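Local atomic coordinates of 2,5-dihydroxypyridine 5,6-dioxygenase (Pseudomonas putida KT2440, PDB entry 7CUP), a protein that catalyses the iron-dependent dioxygenolytic cleavage of 2,5-dihydroxypyridine between carbons 5 and 6, giving N-formylmaleamate in aerobic nicotinate degradation. Residues 21-32 with 50-61; 213-222 with 276-287. All coordinates share one frame; numbering follows the deposited sequence.

Contact 1. Residues 21-32 with 50-61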
loop_
_atom_site.group_PDB
_atom_site.type_symbol
_atom_site.label_atom_id
_atom_site.label_comp_id
_atom_site.label_asym_id
_atom_site.label_seq_id
_atom_site.Cartn_x
_atom_site.Cartn_y
_atom_site.Cartn_z
ATOM N N VAL A 21 -13.056 -29.920 -1.446
ATOM C CA VAL A 21 -11.600 -29.638 -1.550
ATOM C C VAL A 21 -10.896 -30.419 -0.450
ATOM O O VAL A 21 -11.330 -30.350 0.691
ATOM C CB VAL A 21 -11.307 -28.145 -1.429
ATOM C CG1 VAL A 21 -9.831 -27.879 -1.321
ATOM C CG2 VAL A 21 -11.941 -27.384 -2.573
ATOM N N ASP A 22 -9.832 -31.127 -0.800
ATOM C CA ASP A 22 -8.957 -31.851 0.159
ATOM C C ASP A 22 -7.592 -31.981 -0.502
ATOM O O ASP A 22 -7.377 -31.374 -1.568
ATOM C CB ASP A 22 -9.557 -33.211 0.561
ATOM C CG ASP A 22 -9.780 -34.148 -0.614
ATOM O OD1 ASP A 22 -9.025 -34.063 -1.608
ATOM O OD2 ASP A 22 -10.764 -34.910 -0.557
ATOM N N GLU A 23 -6.728 -32.792 0.079
ATOM C CA GLU A 23 -5.321 -32.939 -0.351
ATOM C C GLU A 23 -5.265 -33.525 -1.762
ATOM O O GLU A 23 -4.199 -33.487 -2.328
ATOM C CB GLU A 23 -4.525 -33.784 0.652
ATOM C CG GLU A 23 -4.814 -35.271 0.593
ATOM C CD GLU A 23 -6.140 -35.717 1.194
ATOM O OE1 GLU A 23 -6.735 -34.951 1.999
ATOM O OE2 GLU A 23 -6.588 -36.835 0.860
ATOM N N THR A 24 -6.332 -34.074 -2.336
ATOM C CA THR A 24 -6.217 -34.640 -3.715
ATOM C C THR A 24 -6.452 -33.510 -4.734
ATOM O O THR A 24 -6.279 -33.717 -5.956
ATOM C CB THR A 24 -7.183 -35.816 -3.875
ATOM O OG1 THR A 24 -8.520 -35.308 -3.852
ATOM C CG2 THR A 24 -7.031 -36.806 -2.747
ATOM N N GLN A 25 -6.854 -32.336 -4.260
ATOM C CA GLN A 25 -7.497 -31.357 -5.158
ATOM C C GLN A 25 -6.556 -30.178 -5.434
ATOM O O GLN A 25 -5.712 -29.832 -4.588
ATOM C CB GLN A 25 -8.810 -30.906 -4.558
ATOM C CG GLN A 25 -9.816 -32.012 -4.312
ATOM C CD GLN A 25 -10.474 -32.440 -5.587
ATOM O OE1 GLN A 25 -11.368 -31.758 -6.106
ATOM N NE2 GLN A 25 -10.011 -33.570 -6.102
ATOM N N SER A 26 -6.748 -29.555 -6.592
ATOM C CA SER A 26 -6.087 -28.288 -6.980
ATOM C C SER A 26 -7.130 -27.176 -7.063
ATOM O O SER A 26 -8.215 -27.370 -7.659
ATOM C CB SER A 26 -5.339 -28.459 -8.251
ATOM O OG SER A 26 -4.201 -29.265 -7.997
ATOM N N VAL A 27 -6.821 -26.060 -6.439
ATOM C CA VAL A 27 -7.697 -24.856 -6.431
ATOM C C VAL A 27 -6.975 -23.725 -7.164
ATOM O O VAL A 27 -5.815 -23.409 -6.804
ATOM C CB VAL A 27 -8.033 -24.448 -4.992
ATOM C CG1 VAL A 27 -8.850 -23.163 -4.977
ATOM C CG2 VAL A 27 -8.735 -25.567 -4.236
ATOM N N ALA A 28 -7.646 -23.105 -8.121
ATOM C CA ALA A 28 -7.232 -21.833 -8.736
ATOM C C ALA A 28 -8.142 -20.727 -8.203
ATOM O O ALA A 28 -9.384 -20.864 -8.273
ATOM C CB ALA A 28 -7.296 -21.951 -10.235
ATOM N N VAL A 29 -7.528 -19.670 -7.686
ATOM C CA VAL A 29 -8.234 -18.442 -7.240
ATOM C C VAL A 29 -8.087 -17.421 -8.366
ATOM O O VAL A 29 -6.960 -16.969 -8.626
ATOM C CB VAL A 29 -7.740 -17.908 -5.886
ATOM C CG1 VAL A 29 -8.555 -16.685 -5.486
ATOM C CG2 VAL A 29 -7.817 -18.976 -4.813
ATOM N N LEU A 30 -9.192 -17.184 -9.073
ATOM C CA LEU A 30 -9.262 -16.269 -10.238
ATOM C C LEU A 30 -9.570 -14.857 -9.743
ATOM O O LEU A 30 -10.547 -14.670 -8.967
ATOM C CB LEU A 30 -10.349 -16.750 -11.179
ATOM C CG LEU A 30 -10.594 -15.811 -12.352
ATOM C CD1 LEU A 30 -9.332 -15.627 -13.201
ATOM C CD2 LEU A 30 -11.758 -16.322 -13.166
ATOM N N LYS A 31 -8.753 -13.902 -10.142
ATOM C CA LYS A 31 -8.945 -12.495 -9.702
ATOM C C LYS A 31 -8.603 -11.535 -10.836
ATOM O O LYS A 31 -7.959 -11.955 -11.803
ATOM C CB LYS A 31 -8.064 -12.187 -8.482
ATOM C CG LYS A 31 -6.577 -12.386 -8.712
ATOM C CD LYS A 31 -5.743 -11.964 -7.535
ATOM C CE LYS A 31 -4.264 -11.996 -7.819
ATOM N NZ LYS A 31 -3.531 -11.371 -6.700
ATOM N N SER A 32 -9.007 -10.277 -10.667
ATOM C CA SER A 32 -8.632 -9.124 -11.524
ATOM C C SER A 32 -8.323 -7.933 -10.612
ATOM O O SER A 32 -8.322 -8.133 -9.409
ATOM C CB SER A 32 -9.731 -8.834 -12.536
ATOM O OG SER A 32 -9.271 -7.920 -13.528
ATOM N N LEU A 50 -6.485 -26.841 3.840
ATOM C CA LEU A 50 -7.123 -28.141 3.520
ATOM C C LEU A 50 -6.119 -29.022 2.768
ATOM O O LEU A 50 -6.529 -30.100 2.377
ATOM C CB LEU A 50 -8.397 -27.917 2.708
ATOM C CG LEU A 50 -9.499 -27.117 3.408
ATOM C CD1 LEU A 50 -10.636 -26.776 2.442
ATOM C CD2 LEU A 50 -10.024 -27.850 4.641
ATOM N N LYS A 51 -4.868 -28.566 2.611
ATOM C CA LYS A 51 -3.736 -29.323 2.006
ATOM C C LYS A 51 -3.938 -29.495 0.497
ATOM O O LYS A 51 -3.281 -30.350 -0.087
ATOM C CB LYS A 51 -3.599 -30.712 2.646
ATOM C CG LYS A 51 -3.354 -30.740 4.152
ATOM C CD LYS A 51 -2.956 -32.133 4.642
ATOM C CE LYS A 51 -3.038 -32.330 6.144
ATOM N NZ LYS A 51 -4.446 -32.469 6.599
ATOM N N ALA A 52 -4.827 -28.722 -0.118
ATOM C CA ALA A 52 -4.955 -28.634 -1.587
ATOM C C ALA A 52 -3.732 -27.909 -2.160
ATOM O O ALA A 52 -3.096 -27.159 -1.443
ATOM C CB ALA A 52 -6.249 -27.954 -1.936
ATOM N N LYS A 53 -3.365 -28.213 -3.397
ATOM C CA LYS A 53 -2.452 -27.376 -4.214
ATOM C C LYS A 53 -3.238 -26.118 -4.621
ATOM O O LYS A 53 -4.432 -26.247 -4.926
ATOM C CB LYS A 53 -1.961 -28.199 -5.401
ATOM C CG LYS A 53 -1.165 -29.442 -5.011
ATOM C CD LYS A 53 0.132 -29.039 -4.318
ATOM C CE LYS A 53 0.843 -30.199 -3.656
ATOM N NZ LYS A 53 2.261 -29.847 -3.400
ATOM N N VAL A 54 -2.619 -24.948 -4.551
ATOM C CA VAL A 54 -3.284 -23.659 -4.892
ATOM C C VAL A 54 -2.387 -22.806 -5.780
ATOM O O VAL A 54 -1.170 -22.850 -5.667
ATOM C CB VAL A 54 -3.705 -22.882 -3.635
ATOM C CG1 VAL A 54 -4.401 -23.802 -2.662
ATOM C CG2 VAL A 54 -2.537 -22.187 -2.949
ATOM N N TYR A 55 -3.020 -22.007 -6.632
ATOM C CA TYR A 55 -2.367 -20.907 -7.367
ATOM C C TYR A 55 -3.454 -19.878 -7.655
ATOM O O TYR A 55 -4.656 -20.259 -7.660
ATOM C CB TYR A 55 -1.689 -21.412 -8.647
ATOM C CG TYR A 55 -2.576 -22.160 -9.613
ATOM C CD1 TYR A 55 -2.932 -23.481 -9.379
ATOM C CD2 TYR A 55 -3.068 -21.562 -10.761
ATOM C CE1 TYR A 55 -3.743 -24.179 -10.265
ATOM C CE2 TYR A 55 -3.899 -22.241 -11.655
ATOM C CZ TYR A 55 -4.238 -23.557 -11.400
ATOM O OH TYR A 55 -5.000 -24.264 -12.273
ATOM N N ALA A 56 -3.044 -18.627 -7.844
ATOM C CA ALA A 56 -3.922 -17.522 -8.293
ATOM C C ALA A 56 -3.691 -17.275 -9.784
ATOM O O ALA A 56 -2.554 -17.436 -10.298
ATOM C CB ALA A 56 -3.680 -16.278 -7.460
ATOM N N VAL A 57 -4.781 -16.977 -10.485
ATOM C CA VAL A 57 -4.792 -16.521 -11.891
ATOM C C VAL A 57 -5.375 -15.117 -11.899
ATOM O O VAL A 57 -6.481 -14.953 -11.375
ATOM C CB VAL A 57 -5.603 -17.473 -12.774
ATOM C CG1 VAL A 57 -5.617 -16.969 -14.200
ATOM C CG2 VAL A 57 -5.037 -18.875 -12.692
ATOM N N GLU A 58 -4.608 -14.157 -12.404
ATOM C CA GLU A 58 -5.057 -12.766 -12.551
ATOM C C GLU A 58 -5.231 -12.495 -14.035
ATOM O O GLU A 58 -4.288 -12.686 -14.796
ATOM C CB GLU A 58 -4.100 -11.765 -11.906
ATOM C CG GLU A 58 -4.597 -10.363 -12.099
ATOM C CD GLU A 58 -4.062 -9.310 -11.154
ATOM O OE1 GLU A 58 -2.955 -9.536 -10.567
ATOM O OE2 GLU A 58 -4.769 -8.247 -11.030
ATOM N N LEU A 59 -6.412 -12.045 -14.400
ATOM C CA LEU A 59 -6.735 -11.573 -15.763
ATOM C C LEU A 59 -6.846 -10.050 -15.731
ATOM O O LEU A 59 -7.391 -9.478 -14.792
ATOM C CB LEU A 59 -8.063 -12.200 -16.189
ATOM C CG LEU A 59 -8.083 -13.726 -16.269
ATOM C CD1 LEU A 59 -9.390 -14.224 -16.822
ATOM C CD2 LEU A 59 -6.941 -14.227 -17.123
ATOM N N PRO A 60 -6.400 -9.370 -16.799
ATOM C CA PRO A 60 -6.765 -7.980 -17.039
ATOM C C PRO A 60 -8.290 -7.835 -17.092
ATOM O O PRO A 60 -8.969 -8.721 -17.651
ATOM C CB PRO A 60 -6.191 -7.690 -18.447
ATOM C CG PRO A 60 -5.130 -8.747 -18.676
ATOM C CD PRO A 60 -5.621 -9.949 -17.900
ATOM N N ALA A 61 -8.798 -6.766 -16.488
ATOM C CA ALA A 61 -10.230 -6.406 -16.493
ATOM C C ALA A 61 -10.692 -6.253 -17.932
ATOM O O ALA A 61 -9.984 -5.586 -18.737
ATOM C CB ALA A 61 -10.457 -5.134 -15.729
#

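Contact 2. Residues 213-222 with 276-287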
loop_
_atom_site.group_PDB
_atom_site.type_symbol
_atom_site.label_atom_id
_atom_site.label_comp_id
_atom_site.label_asym_id
_atom_site.label_seq_id
_atom_site.Cartn_x
_atom_site.Cartn_y
_atom_site.Cartn_z
ATOM N N GLY A 213 -42.504 -1.502 -3.480
ATOM C CA GLY A 213 -41.621 -2.356 -2.664
ATOM C C GLY A 213 -40.911 -3.425 -3.476
ATOM O O GLY A 213 -39.948 -4.010 -2.951
ATOM N N ASP A 214 -41.338 -3.710 -4.706
ATOM C CA ASP A 214 -40.642 -4.739 -5.509
ATOM C C ASP A 214 -39.365 -4.122 -6.067
ATOM O O ASP A 214 -39.206 -2.903 -5.979
ATOM C CB ASP A 214 -41.563 -5.365 -6.548
ATOM C CG ASP A 214 -42.563 -6.322 -5.918
ATOM O OD1 ASP A 214 -42.236 -6.873 -4.850
ATOM O OD2 ASP A 214 -43.658 -6.517 -6.503
ATOM N N ILE A 215 -38.476 -4.942 -6.616
ATOM C CA ILE A 215 -37.070 -4.512 -6.867
ATOM C C ILE A 215 -36.705 -4.739 -8.334
ATOM O O ILE A 215 -37.079 -5.783 -8.899
ATOM C CB ILE A 215 -36.129 -5.250 -5.890
ATOM C CG1 ILE A 215 -36.493 -4.906 -4.445
ATOM C CG2 ILE A 215 -34.666 -4.953 -6.194
ATOM C CD1 ILE A 215 -35.610 -5.559 -3.398
ATOM N N ILE A 216 -35.919 -3.829 -8.895
ATOM C CA ILE A 216 -35.195 -4.074 -10.165
ATOM C C ILE A 216 -33.688 -4.078 -9.906
ATOM O O ILE A 216 -33.201 -3.109 -9.328
ATOM C CB ILE A 216 -35.586 -3.072 -11.253
ATOM C CG1 ILE A 216 -37.102 -3.027 -11.436
ATOM C CG2 ILE A 216 -34.858 -3.455 -12.523
ATOM C CD1 ILE A 216 -37.554 -1.927 -12.313
ATOM N N LEU A 217 -33.008 -5.154 -10.327
ATOM C CA LEU A 217 -31.532 -5.249 -10.364
ATOM C C LEU A 217 -31.099 -5.140 -11.825
ATOM O O LEU A 217 -31.710 -5.779 -12.666
ATOM C CB LEU A 217 -31.152 -6.590 -9.732
ATOM C CG LEU A 217 -31.701 -6.842 -8.331
ATOM C CD1 LEU A 217 -31.305 -8.213 -7.850
ATOM C CD2 LEU A 217 -31.210 -5.790 -7.345
ATOM N N PRO A 218 -30.049 -4.374 -12.197
ATOM C CA PRO A 218 -29.137 -3.712 -11.247
ATOM C C PRO A 218 -29.456 -2.293 -10.735
ATOM O O PRO A 218 -28.567 -1.707 -10.166
ATOM C CB PRO A 218 -27.843 -3.607 -12.074
ATOM C CG PRO A 218 -28.346 -3.356 -13.471
ATOM C CD PRO A 218 -29.622 -4.175 -13.598
ATOM N N PHE A 219 -30.683 -1.784 -10.863
ATOM C CA PHE A 219 -31.022 -0.420 -10.385
ATOM C C PHE A 219 -30.935 -0.390 -8.853
ATOM O O PHE A 219 -30.625 0.660 -8.297
ATOM C CB PHE A 219 -32.407 0.064 -10.827
ATOM C CG PHE A 219 -32.727 -0.009 -12.304
ATOM C CD1 PHE A 219 -31.738 -0.171 -13.257
ATOM C CD2 PHE A 219 -34.046 0.068 -12.737
ATOM C CE1 PHE A 219 -32.059 -0.251 -14.606
ATOM C CE2 PHE A 219 -34.365 0.004 -14.090
ATOM C CZ PHE A 219 -33.369 -0.192 -15.018
ATOM N N LYS A 220 -31.262 -1.491 -8.190
ATOM C CA LYS A 220 -31.256 -1.597 -6.708
ATOM C C LYS A 220 -32.151 -0.516 -6.083
ATOM O O LYS A 220 -31.710 0.131 -5.133
ATOM C CB LYS A 220 -29.819 -1.531 -6.192
ATOM C CG LYS A 220 -28.949 -2.668 -6.690
ATOM C CD LYS A 220 -27.479 -2.403 -6.645
ATOM C CE LYS A 220 -26.707 -3.649 -6.962
ATOM N NZ LYS A 220 -25.422 -3.320 -7.607
ATOM N N ASN A 221 -33.374 -0.363 -6.594
ATOM C CA ASN A 221 -34.406 0.556 -6.050
ATOM C C ASN A 221 -35.577 -0.296 -5.623
ATOM O O ASN A 221 -35.834 -1.289 -6.289
ATOM C CB ASN A 221 -34.914 1.570 -7.079
ATOM C CG ASN A 221 -33.859 2.589 -7.449
ATOM O OD1 ASN A 221 -33.783 3.057 -8.599
ATOM N ND2 ASN A 221 -33.046 2.939 -6.464
ATOM N N TYR A 222 -36.214 0.072 -4.531
ATOM C CA TYR A 222 -37.591 -0.364 -4.208
ATOM C C TYR A 222 -38.547 0.524 -5.010
ATOM O O TYR A 222 -38.466 1.750 -4.867
ATOM C CB TYR A 222 -37.841 -0.255 -2.708
ATOM C CG TYR A 222 -36.952 -1.121 -1.859
ATOM C CD1 TYR A 222 -37.265 -2.443 -1.614
ATOM C CD2 TYR A 222 -35.840 -0.601 -1.221
ATOM C CE1 TYR A 222 -36.504 -3.225 -0.757
ATOM C CE2 TYR A 222 -35.054 -1.373 -0.382
ATOM C CZ TYR A 222 -35.374 -2.701 -0.154
ATOM O OH TYR A 222 -34.577 -3.466 0.664
ATOM N N TRP A 276 -35.445 -9.330 2.007
ATOM C CA TRP A 276 -35.951 -8.276 1.104
ATOM C C TRP A 276 -35.518 -6.904 1.621
ATOM O O TRP A 276 -35.289 -6.053 0.802
ATOM C CB TRP A 276 -37.460 -8.440 1.006
ATOM C CG TRP A 276 -38.182 -7.268 0.453
ATOM C CD1 TRP A 276 -38.232 -6.901 -0.855
ATOM C CD2 TRP A 276 -38.968 -6.313 1.191
ATOM N NE1 TRP A 276 -38.993 -5.775 -0.987
ATOM C CE2 TRP A 276 -39.457 -5.387 0.247
ATOM C CE3 TRP A 276 -39.334 -6.164 2.532
ATOM C CZ2 TRP A 276 -40.292 -4.330 0.600
ATOM C CZ3 TRP A 276 -40.142 -5.104 2.894
ATOM C CH2 TRP A 276 -40.613 -4.198 1.936
ATOM N N THR A 277 -35.348 -6.703 2.927
ATOM C CA THR A 277 -34.989 -5.362 3.477
ATOM C C THR A 277 -33.479 -5.065 3.355
ATOM O O THR A 277 -33.079 -3.905 3.530
ATOM C CB THR A 277 -35.407 -5.235 4.939
ATOM O OG1 THR A 277 -34.757 -6.327 5.608
ATOM C CG2 THR A 277 -36.905 -5.201 5.087
ATOM N N ALA A 278 -32.654 -6.066 3.105
ATOM C CA ALA A 278 -31.174 -5.927 3.124
ATOM C C ALA A 278 -30.685 -4.846 2.136
ATOM O O ALA A 278 -29.785 -4.056 2.504
ATOM C CB ALA A 278 -30.579 -7.283 2.858
ATOM N N MET A 279 -31.268 -4.752 0.943
ATOM C CA MET A 279 -30.763 -3.871 -0.142
ATOM C C MET A 279 -30.767 -2.429 0.371
ATOM O O MET A 279 -29.785 -1.683 0.117
ATOM C CB MET A 279 -31.651 -3.984 -1.383
ATOM C CG MET A 279 -31.077 -3.331 -2.611
ATOM S SD MET A 279 -32.174 -3.563 -4.044
ATOM C CE MET A 279 -33.604 -2.584 -3.584
ATOM N N GLY A 280 -31.821 -2.069 1.106
ATOM C CA GLY A 280 -32.041 -0.700 1.606
ATOM C C GLY A 280 -31.006 -0.279 2.635
ATOM O O GLY A 280 -30.971 0.907 2.968
ATOM N N LEU A 281 -30.185 -1.193 3.147
ATOM C CA LEU A 281 -29.185 -0.851 4.171
ATOM C C LEU A 281 -27.819 -0.702 3.510
ATOM O O LEU A 281 -26.844 -0.421 4.259
ATOM C CB LEU A 281 -29.189 -1.948 5.240
ATOM C CG LEU A 281 -30.450 -1.946 6.097
ATOM C CD1 LEU A 281 -30.700 -3.310 6.695
ATOM C CD2 LEU A 281 -30.342 -0.903 7.187
ATOM N N HIS A 282 -27.743 -0.885 2.183
ATOM C CA HIS A 282 -26.462 -0.963 1.436
ATOM C C HIS A 282 -26.338 0.169 0.398
ATOM O O HIS A 282 -27.365 0.782 0.024
ATOM C CB HIS A 282 -26.363 -2.359 0.818
ATOM C CG HIS A 282 -25.795 -3.371 1.739
ATOM N ND1 HIS A 282 -24.442 -3.442 1.959
ATOM C CD2 HIS A 282 -26.379 -4.353 2.465
ATOM C CE1 HIS A 282 -24.213 -4.429 2.804
ATOM N NE2 HIS A 282 -25.389 -5.016 3.105
ATOM N N ASP A 283 -25.104 0.468 -0.007
ATOM C CA ASP A 283 -24.842 1.293 -1.207
ATOM C C ASP A 283 -24.829 0.365 -2.427
ATOM O O ASP A 283 -24.545 -0.837 -2.292
ATOM C CB ASP A 283 -23.587 2.160 -1.042
ATOM C CG ASP A 283 -23.747 3.244 0.024
ATOM O OD1 ASP A 283 -24.844 3.819 0.123
ATOM O OD2 ASP A 283 -22.792 3.485 0.776
ATOM N N ARG A 284 -25.085 0.920 -3.607
ATOM C CA ARG A 284 -25.164 0.118 -4.852
ATOM C C ARG A 284 -23.860 -0.640 -5.082
ATOM O O ARG A 284 -23.904 -1.790 -5.523
ATOM C CB ARG A 284 -25.472 1.037 -6.026
ATOM C CG ARG A 284 -26.856 1.645 -5.955
ATOM C CD ARG A 284 -27.336 2.010 -7.343
ATOM N NE ARG A 284 -28.668 2.572 -7.277
ATOM C CZ ARG A 284 -28.940 3.799 -6.850
ATOM N NH1 ARG A 284 -27.962 4.603 -6.475
ATOM N NH2 ARG A 284 -30.191 4.219 -6.822
ATOM N N ASN A 285 -22.715 -0.056 -4.778
ATOM C CA ASN A 285 -21.428 -0.659 -5.204
ATOM C C ASN A 285 -20.998 -1.707 -4.173
ATOM O O ASN A 285 -19.960 -2.308 -4.375
ATOM C CB ASN A 285 -20.361 0.416 -5.464
ATOM C CG ASN A 285 -20.707 1.350 -6.619
ATOM O OD1 ASN A 285 -21.280 0.918 -7.627
ATOM N ND2 ASN A 285 -20.380 2.634 -6.478
ATOM N N ASP A 286 -21.733 -1.916 -3.092
ATOM C CA ASP A 286 -21.347 -2.919 -2.064
ATOM C C ASP A 286 -21.325 -4.308 -2.689
ATOM O O ASP A 286 -20.507 -5.100 -2.277
ATOM C CB ASP A 286 -22.306 -2.922 -0.881
ATOM C CG ASP A 286 -22.205 -1.646 -0.061
ATOM O OD1 ASP A 286 -21.304 -0.834 -0.351
ATOM O OD2 ASP A 286 -23.034 -1.468 0.842
ATOM N N GLY A 287 -22.232 -4.597 -3.613
ATOM C CA GLY A 287 -22.382 -5.944 -4.200
ATOM C C GLY A 287 -23.515 -5.992 -5.206
ATOM O O GLY A 287 -24.075 -4.941 -5.543
HETATM O O HOH W 1 -23.283 -1.108 -8.785
#

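Contact 1. Residues 21-32 with 50-61
Leu50 sets its CD1 against CG1 of Val21 (4.0 Å), the two side chains crossing at about a right angle. Lys51, whose positive phi ends the preceding helix in a Schellman motif, turns the chain, and its carbonyl oxygen receives a CA-H...O contact from Glu23. The methyl of Ala52 packs on Val21 CG1 at 3.6 Å and also touches Val27 CG2.

From Lys53 the pairing is parallel and regular: the amides of Lys53, Tyr55, Val57 and Leu59 reach the carbonyls of Gln25, Val27, Val29 and Lys31, while Lys53, Tyr55 and Val57 accept in return from Val27, Val29 and Lys31. The axes of the two short strand segments cross at -24°, the usual twist between neighbouring parallel strands. With CG held between backbone N and carbonyl carbon (chi1 56°), the Tyr55 ring folds over Ala28, whose CB lies 4.0 Å from the ring centroid, 28° off its normal, a CH-pi contact; the Tyr55 hydroxyl is hydrogen-bonded to Ala90 O. Leu59 CG meets Leu30 CD1 at 3.8 Å, and Leu59 O accepts a hydrogen bond from the Ser32 hydroxyl (OG to O 2.7 Å).

This is a beta-alpha-beta unit: helix 37-49 covers Val29 and Val54, strand 96-99 bonds the other edge of 26-31, and Ala56 and Glu58 pair antiparallel with a strand of the second subunit, which continues the sheet.

Contact 2. Residues 213-222 with 276-287
Met279 lays its terminal methyl over the Tyr222 ring: CE stands 3.7 Å from the ring centroid and 10° off the normal, a CH-pi contact within a Met-aromatic pair. CG anti to the backbone N (chi1 -169°) and a bend at its last torsion bring this end of the side chain against both the ring and Ile215, whose CG2 lies 3.6 Å from Met279 SD. Met279 and Ile215 reach toward each other, tip to tip.

The Tyr222 hydroxyl is gripped twice: it donates to a lone pair of Trp276 O, in the carbonyl plane (OH to O 2.7 Å), and accepts from Gly280 N. Both partners lie at the ring's edge, so the two bonds hold the hydroxyl from that edge. Tyr222 in turn directs an edge at the face of the Trp276 five-membered ring, an offset edge-to-face pair with planes at 78°. The indole N-H donates to Gly213 O, which lies in the ring plane (NE1 to O 2.8 Å).

At the other end Arg284 NE donates to Phe219 O (2.9 Å), the acceptor lying in the guanidinium plane. The extended Lys220 chain passes the Arg284 backbone, and its NZ bonds Arg284 O at 3.0 Å and Gly287 O at 2.9 Å, besides a salt bridge to Asp71; its charge thus gathers two carbonyls and a carboxylate.

The turn, with a cis peptide before Pro218, is weakly paired as strands 215-216 and 221-222. Helix 290-294 and strand 319-323 pack on Ile215 and Leu217, and Tyr247 of the fourth subunit bonds Thr277 O.

In the fold
Contact 1 and contact 2 are separate pieces of architecture: their centres lie about 31 Å apart, their nearest atoms about 14 Å, and along the chain contact 1 closes before contact 2 opens. Contact 1 belongs to the parallel sheet, away from the iron site, whereas contact 2 comes close to it. There the side chain of Leu217 is about 4 Å from that of Asp320 and about 8 Å from the bound iron, which is held by His265, Ser302, His318 and Asp320; Leu217, also hydrogen-bonded backbone to backbone with Asp320, thus places this part of 213-222 beside the metal's first shell. Both contacts border other subunits: contact 1 meets the second and third, contact 2 the third and fourth.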